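Local coordinates for prophenoloxidase b (Marsupenaeus japonicus, PDB 3WKY), which is a type 3 copper protein of shrimp hemolymph, the inactive precursor of a phenoloxidase that probably hydroxylates monophenols and oxidises o-diphenols, at residues Val491-Pro494 with Phe498-Met501. Sequence-based numbering, arbitrary orientation.
Sequences VNNP and FKRM. With NAG (2-acetamido-2-deoxy-beta-D-glucopyranose), chain E.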
loop_
_atom_site.group_PDB
_atom_site.type_symbol
_atom_site.label_atom_id
_atom_site.label_comp_id
_atom_site.label_asym_id
_atom_site.label_seq_id
_atom_site.Cartn_x
_atom_site.Cartn_y
_atom_site.Cartn_z
ATOM N N VAL A 491 -25.323 41.504 39.639
ATOM C CA VAL A 491 -24.013 41.565 40.277
ATOM C C VAL A 491 -24.074 42.309 41.613
ATOM O O VAL A 491 -25.047 43.006 41.901
ATOM C CB VAL A 491 -22.963 42.234 39.384
ATOM C CG1 VAL A 491 -22.905 41.551 38.014
ATOM C CG2 VAL A 491 -23.256 43.714 39.219
ATOM N N ASN A 492 -23.031 42.150 42.419
ATOM C CA ASN A 492 -22.891 42.944 43.633
ATOM C C ASN A 492 -21.541 43.628 43.695
ATOM O O ASN A 492 -20.502 43.000 43.469
ATOM C CB ASN A 492 -23.083 42.098 44.893
ATOM C CG ASN A 492 -23.130 42.952 46.158
ATOM O OD1 ASN A 492 -23.976 43.840 46.273
ATOM N ND2 ASN A 492 -22.221 42.694 47.103
ATOM N N ASN A 493 -21.561 44.924 43.991
ATOM C CA ASN A 493 -20.347 45.658 44.288
ATOM C C ASN A 493 -20.301 45.813 45.800
ATOM O O ASN A 493 -21.061 46.602 46.363
ATOM C CB ASN A 493 -20.384 47.028 43.611
ATOM C CG ASN A 493 -19.203 47.904 43.979
ATOM O OD1 ASN A 493 -18.320 47.510 44.742
ATOM N ND2 ASN A 493 -19.177 49.109 43.420
ATOM N N PRO A 494 -19.425 45.040 46.459
ATOM C CA PRO A 494 -19.336 45.066 47.923
ATOM C C PRO A 494 -18.400 46.152 48.427
ATOM O O PRO A 494 -18.232 46.285 49.636
ATOM C CB PRO A 494 -18.753 43.693 48.253
ATOM C CG PRO A 494 -17.856 43.391 47.065
ATOM C CD PRO A 494 -18.598 43.966 45.869
ATOM N N PHE A 498 -17.659 53.417 43.398
ATOM C CA PHE A 498 -18.156 52.965 42.109
ATOM C C PHE A 498 -17.068 52.129 41.452
ATOM O O PHE A 498 -15.879 52.427 41.596
ATOM C CB PHE A 498 -18.504 54.154 41.217
ATOM C CG PHE A 498 -19.842 54.758 41.512
ATOM C CD1 PHE A 498 -20.011 55.609 42.594
ATOM C CD2 PHE A 498 -20.939 54.469 40.712
ATOM C CE1 PHE A 498 -21.249 56.162 42.872
ATOM C CE2 PHE A 498 -22.181 55.021 40.985
ATOM C CZ PHE A 498 -22.335 55.869 42.070
ATOM N N LYS A 499 -17.470 51.087 40.732
ATOM C CA LYS A 499 -16.498 50.213 40.083
ATOM C C LYS A 499 -16.871 50.032 38.620
ATOM O O LYS A 499 -18.047 49.861 38.294
ATOM C CB LYS A 499 -16.458 48.848 40.773
ATOM C CG LYS A 499 -15.897 48.841 42.193
ATOM C CD LYS A 499 -14.405 49.121 42.202
ATOM C CE LYS A 499 -13.842 49.010 43.610
ATOM N NZ LYS A 499 -12.408 49.397 43.658
ATOM N N ARG A 500 -15.873 50.099 37.745
ATOM C CA ARG A 500 -16.071 49.802 36.333
ATOM C C ARG A 500 -15.809 48.316 36.137
ATOM O O ARG A 500 -14.922 47.744 36.779
ATOM C CB ARG A 500 -15.083 50.573 35.460
ATOM C CG ARG A 500 -15.178 52.084 35.526
ATOM C CD ARG A 500 -14.240 52.731 34.503
ATOM N NE ARG A 500 -12.901 52.143 34.518
ATOM C CZ ARG A 500 -11.988 52.386 35.456
ATOM N NH1 ARG A 500 -12.274 53.206 36.461
ATOM N NH2 ARG A 500 -10.790 51.813 35.397
ATOM N N MET A 501 -16.572 47.686 35.258
ATOM C CA MET A 501 -16.266 46.306 34.933
ATOM C C MET A 501 -16.539 45.984 33.475
ATOM O O MET A 501 -17.293 46.691 32.795
ATOM C CB MET A 501 -17.052 45.371 35.835
ATOM C CG MET A 501 -18.515 45.480 35.634
ATOM S SD MET A 501 -19.119 43.861 35.209
ATOM C CE MET A 501 -20.521 43.783 36.302
HETATM C C1 NAG E . -10.389 46.234 43.304
HETATM C C2 NAG E . -9.131 45.455 42.876
HETATM C C3 NAG E . -7.820 46.251 42.827
HETATM C C4 NAG E . -7.990 47.762 42.733
HETATM C C5 NAG E . -9.089 48.196 43.679
HETATM C C6 NAG E . -9.203 49.717 43.721
HETATM C C7 NAG E . -9.380 43.112 43.589
HETATM C C8 NAG E . -10.037 42.436 44.757
HETATM N N2 NAG E . -8.921 44.347 43.797
HETATM O O3 NAG E . -7.070 45.816 41.714
HETATM O O4 NAG E . -6.787 48.410 43.081
HETATM O O5 NAG E . -10.283 47.640 43.191
HETATM O O6 NAG E . -9.370 50.208 42.408
HETATM O O7 NAG E . -9.287 42.515 42.516
#
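K499 touches N493 with CB and CG, then heads off to a sugar. CB of K499 lies 3.8 Å from ND2 of N493. CG comes closest of all, 3.5 Å from the same ND2; it sits obliquely above one face of the amide, shifted toward ND2 and OD1, and the lysine chain runs roughly perpendicular to the asparagine side chain. A bend at chi2 (-69°) then turns the lysine away from the strand. Beyond the bend CD carries the chain across to CE, which passes 3.8 Å from O5 of the NAG, and NZ donates a 2.8 Å hydrogen bond to that ring oxygen. The sugar is the N-linked GlcNAc at N422, a residue K499 also touches. The N493 amide is buried and well satisfied: OD1 pairs with T495 OG1, and ND2 bonds to the carbonyl oxygens of D497 and I538, which should fix the rotation of the amide that the lysine methylenes lie against. Two residues on from K499 and two back from N493, the M501 methyl CE meets the two methyls of V491 end-on, 3.7 Å from CG1 and 4.0 Å from CG2, an apolar contact between two buried side chains. The contact lies in the Ig-like hemocyanin domain, where the loop leaves strand 485-493 of the three-stranded antiparallel sheet for strand 501-509 of the mixed seven-stranded one, with V491 and M501 both packed on I545 of strand 541-548.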